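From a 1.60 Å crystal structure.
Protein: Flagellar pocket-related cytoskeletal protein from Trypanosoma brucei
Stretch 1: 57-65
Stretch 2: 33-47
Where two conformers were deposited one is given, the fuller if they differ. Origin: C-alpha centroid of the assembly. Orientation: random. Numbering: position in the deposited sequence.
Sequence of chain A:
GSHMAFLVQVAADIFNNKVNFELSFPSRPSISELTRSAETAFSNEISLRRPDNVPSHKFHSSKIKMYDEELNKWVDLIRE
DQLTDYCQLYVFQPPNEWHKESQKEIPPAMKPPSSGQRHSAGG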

# COMPACT_ATOMS: atom_id res chain seq x y z
N HIS A 57 15.85 -1.40 4.77
CA HIS A 57 14.77 -1.98 5.56
C HIS A 57 13.57 -2.32 4.67
O HIS A 57 13.51 -1.92 3.50
CB HIS A 57 14.37 -1.04 6.69
CG HIS A 57 13.88 0.30 6.23
ND1 HIS A 57 14.73 1.34 5.93
CD2 HIS A 57 12.62 0.77 6.04
CE1 HIS A 57 14.02 2.39 5.55
NE2 HIS A 57 12.74 2.07 5.62
N LYS A 58 12.61 -3.05 5.23
CA LYS A 58 11.45 -3.52 4.48
C LYS A 58 10.23 -2.77 4.95
O LYS A 58 10.24 -2.16 6.03
CB LYS A 58 11.24 -5.02 4.70
CG LYS A 58 12.39 -5.90 4.24
CD LYS A 58 12.58 -5.84 2.73
CE LYS A 58 13.64 -6.85 2.28
NZ LYS A 58 13.62 -7.04 0.80
N PHE A 59 9.16 -2.84 4.17
CA PHE A 59 7.87 -2.31 4.61
C PHE A 59 7.15 -3.41 5.39
O PHE A 59 7.08 -4.56 4.93
CB PHE A 59 7.06 -1.88 3.39
CG PHE A 59 5.71 -1.27 3.73
CD1 PHE A 59 4.62 -2.07 4.01
CD2 PHE A 59 5.55 0.11 3.75
CE1 PHE A 59 3.38 -1.50 4.32
CE2 PHE A 59 4.32 0.68 4.03
CZ PHE A 59 3.24 -0.13 4.33
N HIS A 60 6.64 -3.08 6.57
CA HIS A 60 5.86 -4.04 7.35
C HIS A 60 4.47 -3.49 7.61
O HIS A 60 4.32 -2.46 8.26
CB HIS A 60 6.56 -4.30 8.68
CG HIS A 60 7.96 -4.81 8.55
ND1 HIS A 60 8.24 -6.09 8.12
CD2 HIS A 60 9.15 -4.21 8.77
CE1 HIS A 60 9.56 -6.26 8.10
NE2 HIS A 60 10.13 -5.13 8.49
N SER A 61 3.46 -4.19 7.11
CA SER A 61 2.07 -3.76 7.29
C SER A 61 1.57 -4.06 8.70
O SER A 61 1.79 -5.16 9.22
CB SER A 61 1.19 -4.48 6.29
OG SER A 61 1.11 -5.85 6.64
N SER A 62 0.89 -3.10 9.32
CA SER A 62 0.36 -3.29 10.68
C SER A 62 -1.17 -3.23 10.75
O SER A 62 -1.78 -3.86 11.61
CB SER A 62 0.96 -2.28 11.66
OG SER A 62 0.70 -0.95 11.27
N LYS A 63 -1.76 -2.43 9.87
CA LYS A 63 -3.22 -2.29 9.75
C LYS A 63 -3.50 -1.83 8.33
O LYS A 63 -2.78 -0.98 7.80
CB LYS A 63 -3.79 -1.23 10.69
CG LYS A 63 -5.31 -1.03 10.46
CD LYS A 63 -5.91 0.10 11.29
CE LYS A 63 -5.91 -0.23 12.78
NZ LYS A 63 -6.87 -1.32 13.14
N ILE A 64 -4.54 -2.39 7.72
CA ILE A 64 -4.95 -1.96 6.40
C ILE A 64 -6.36 -1.41 6.53
O ILE A 64 -7.22 -2.07 7.12
CB ILE A 64 -4.95 -3.12 5.39
CG1 ILE A 64 -3.51 -3.65 5.21
CG2 ILE A 64 -5.47 -2.66 4.04
CD1 ILE A 64 -3.40 -4.83 4.24
N LYS A 65 -6.58 -0.21 6.02
CA LYS A 65 -7.94 0.32 5.91
C LYS A 65 -8.38 0.46 4.46
O LYS A 65 -7.56 0.65 3.57
CB LYS A 65 -8.03 1.68 6.59
CG LYS A 65 -7.81 1.63 8.09
CD LYS A 65 -8.22 2.94 8.72
CE LYS A 65 -7.96 2.91 10.21
NZ LYS A 65 -8.42 4.21 10.79
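Stretch 2 (33-47) ELTRSAETAFSNEIS

Stretch 2 is a helix that lies along an extended segment, held by apolar packing, chiefly around Phe59, and by three direct hydrogen bonds to Ser43 and Glu39. All of residues 33-47 are helical, and the helix continues beyond both ends of the stretch. Its backbone bonds run regularly from each N to the O four residues back, from Ser37 N to Glu33 O through Ser47 N to Ser43 O. Stretch 1 is largely loop, with extended backbone angles except at Ser62, and it is in a strand by Ile64 and Lys65.

The two stretches run in broadly opposite directions. His57 lies by Ile46, Phe59 by Phe42 and Ser43, Ser61 by Glu39 and Thr35, and Ile64 by Leu34 and Thr35. The backbones come nearest at Phe59 and Ser43, whose CA atoms are 4.8 Å apart. Together the two sides bury 575 Å².

Phe59 is the buried centre of the contact and points toward the helix. Phe42 CB sits over one face of its ring, 3.4 Å from Phe59 CG. The rings of Phe59 and Phe42 meet obliquely, with centroids 4.7 Å apart and planes at 40°. Glu39 CG and Ile46 CD1 lie at the edge of the Phe59 ring. Ile46 CD1 is 3.8 Å from Phe59 CB. Ile46 also reaches His57, where its CG2 packs over one ring face, 3.5 Å from His57 NE2. At the other end, Ile64 CD1 meets Leu34 CD1 at 3.8 Å and Thr35 OG1 at 3.5 Å.

Polar contacts fix the loop backbone to the helix. Phe59 N donates to Ser43 OG at 2.9 Å. Ser43 OG in turn donates to Glu39 O within the helix at 2.8 Å, so this hydroxyl links the loop to a helix carbonyl. The CA-to-CB bond of Glu39 points sideways, but the end of the side chain comes nearer to the loop. Glu39 OE2 accepts from Ser61 N at 2.8 Å and from Ser61 OG at 2.7 Å. One carboxylate oxygen therefore holds both the backbone and the side chain of Ser61.

Two waters add bridges. One donates to Ser43 O at 2.8 Å and to His57 O at 2.6 Å. The other donates to Glu39 OE2 at 3.3 Å and lies 2.8 Å from His60 ND1.

The CA-to-CB bonds of Lys58 and His60 point away from the helix, though Lys58 CB still lies 3.7 Å from Ser43 OG. Ser62, Lys63 and Lys65 make no contact with it.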

# COMPACT_ATOMS: atom_id res chain seq x y z
N GLU A 33 -2.94 -12.48 0.43
CA GLU A 33 -2.38 -12.28 -0.91
C GLU A 33 -2.13 -10.79 -1.18
O GLU A 33 -1.05 -10.40 -1.64
CB GLU A 33 -3.36 -12.85 -1.94
CG GLU A 33 -2.96 -12.64 -3.41
CD GLU A 33 -4.05 -13.13 -4.34
OE1 GLU A 33 -5.10 -13.58 -3.82
OE2 GLU A 33 -3.90 -13.06 -5.59
N LEU A 34 -3.14 -9.98 -0.88
CA LEU A 34 -3.07 -8.52 -1.00
C LEU A 34 -1.93 -7.98 -0.14
O LEU A 34 -1.13 -7.15 -0.59
CB LEU A 34 -4.42 -7.90 -0.59
CG LEU A 34 -4.63 -6.38 -0.59
CD1 LEU A 34 -4.09 -5.69 0.65
CD2 LEU A 34 -4.02 -5.78 -1.84
N THR A 35 -1.83 -8.47 1.09
CA THR A 35 -0.84 -7.95 2.02
C THR A 35 0.58 -8.25 1.52
O THR A 35 1.47 -7.38 1.56
CB THR A 35 -1.01 -8.54 3.43
OG1 THR A 35 -2.29 -8.17 3.94
CG2 THR A 35 0.04 -7.97 4.37
N ARG A 36 0.78 -9.47 1.02
CA ARG A 36 2.09 -9.86 0.49
C ARG A 36 2.45 -9.01 -0.73
O ARG A 36 3.61 -8.57 -0.86
CB ARG A 36 2.12 -11.34 0.14
CG ARG A 36 3.51 -11.80 -0.29
CD ARG A 36 3.51 -13.18 -0.93
NE ARG A 36 3.82 -13.11 -2.36
CZ ARG A 36 4.15 -14.16 -3.10
NH1 ARG A 36 4.24 -15.37 -2.55
NH2 ARG A 36 4.41 -14.01 -4.39
N SER A 37 1.47 -8.79 -1.61
CA SER A 37 1.68 -7.97 -2.81
C SER A 37 2.02 -6.53 -2.43
O SER A 37 2.95 -5.94 -2.98
CB SER A 37 0.44 -8.00 -3.69
OG SER A 37 0.68 -7.30 -4.90
N ALA A 38 1.27 -5.98 -1.48
CA ALA A 38 1.52 -4.61 -1.01
C ALA A 38 2.87 -4.45 -0.32
O ALA A 38 3.58 -3.50 -0.57
CB ALA A 38 0.40 -4.17 -0.09
N GLU A 39 3.22 -5.38 0.56
CA GLU A 39 4.52 -5.29 1.24
C GLU A 39 5.69 -5.39 0.26
O GLU A 39 6.71 -4.70 0.41
CB GLU A 39 4.64 -6.35 2.36
CG GLU A 39 3.77 -6.04 3.55
CD GLU A 39 3.92 -7.05 4.67
OE1 GLU A 39 4.38 -8.18 4.41
OE2 GLU A 39 3.57 -6.71 5.82
N THR A 40 5.54 -6.22 -0.77
CA THR A 40 6.57 -6.33 -1.78
C THR A 40 6.70 -5.00 -2.52
O THR A 40 7.81 -4.48 -2.67
CB THR A 40 6.25 -7.45 -2.78
OG1 THR A 40 6.34 -8.71 -2.10
CG2 THR A 40 7.25 -7.43 -3.95
N ALA A 41 5.58 -4.43 -2.96
CA ALA A 41 5.61 -3.18 -3.74
C ALA A 41 6.20 -2.03 -2.92
O ALA A 41 7.04 -1.27 -3.41
CB ALA A 41 4.23 -2.82 -4.24
N PHE A 42 5.78 -1.90 -1.67
CA PHE A 42 6.27 -0.80 -0.84
C PHE A 42 7.73 -1.02 -0.42
O PHE A 42 8.46 -0.05 -0.23
CB PHE A 42 5.37 -0.62 0.39
CG PHE A 42 3.99 -0.07 0.07
CD1 PHE A 42 3.82 1.00 -0.81
CD2 PHE A 42 2.87 -0.61 0.66
CE1 PHE A 42 2.53 1.49 -1.09
CE2 PHE A 42 1.59 -0.12 0.40
CZ PHE A 42 1.42 0.93 -0.48
N SER A 43 8.13 -2.28 -0.26
CA SER A 43 9.53 -2.57 0.09
C SER A 43 10.38 -2.20 -1.10
O SER A 43 11.47 -1.64 -0.92
CB SER A 43 9.76 -4.03 0.46
OG SER A 43 9.15 -4.35 1.71
N ASN A 44 9.89 -2.47 -2.30
CA ASN A 44 10.61 -2.06 -3.51
C ASN A 44 10.71 -0.56 -3.62
O ASN A 44 11.76 -0.04 -4.01
CB ASN A 44 9.98 -2.65 -4.78
CG ASN A 44 10.26 -4.14 -4.91
OD1 ASN A 44 11.18 -4.67 -4.25
ND2 ASN A 44 9.49 -4.82 -5.75
N GLU A 45 9.64 0.15 -3.27
CA GLU A 45 9.66 1.61 -3.26
C GLU A 45 10.65 2.15 -2.22
O GLU A 45 11.44 3.05 -2.54
CB GLU A 45 8.24 2.17 -3.03
CG GLU A 45 8.15 3.69 -3.02
CD GLU A 45 8.21 4.31 -4.40
OE1 GLU A 45 8.39 3.58 -5.40
OE2 GLU A 45 8.07 5.55 -4.49
N ILE A 46 10.64 1.61 -1.00
CA ILE A 46 11.65 1.98 -0.01
C ILE A 46 13.09 1.80 -0.53
O ILE A 46 13.91 2.72 -0.39
CB ILE A 46 11.50 1.19 1.31
CG1 ILE A 46 10.22 1.64 2.03
CG2 ILE A 46 12.75 1.38 2.22
CD1 ILE A 46 9.86 0.71 3.22
N SER A 47 13.38 0.65 -1.15
CA SER A 47 14.73 0.39 -1.65
C SER A 47 15.15 1.42 -2.69
O SER A 47 16.30 1.90 -2.67
CB SER A 47 14.82 -1.00 -2.27
OG SER A 47 16.16 -1.45 -2.22
O HOH W 1 6.17 -7.79 7.47
O HOH W 2 13.26 -2.55 1.00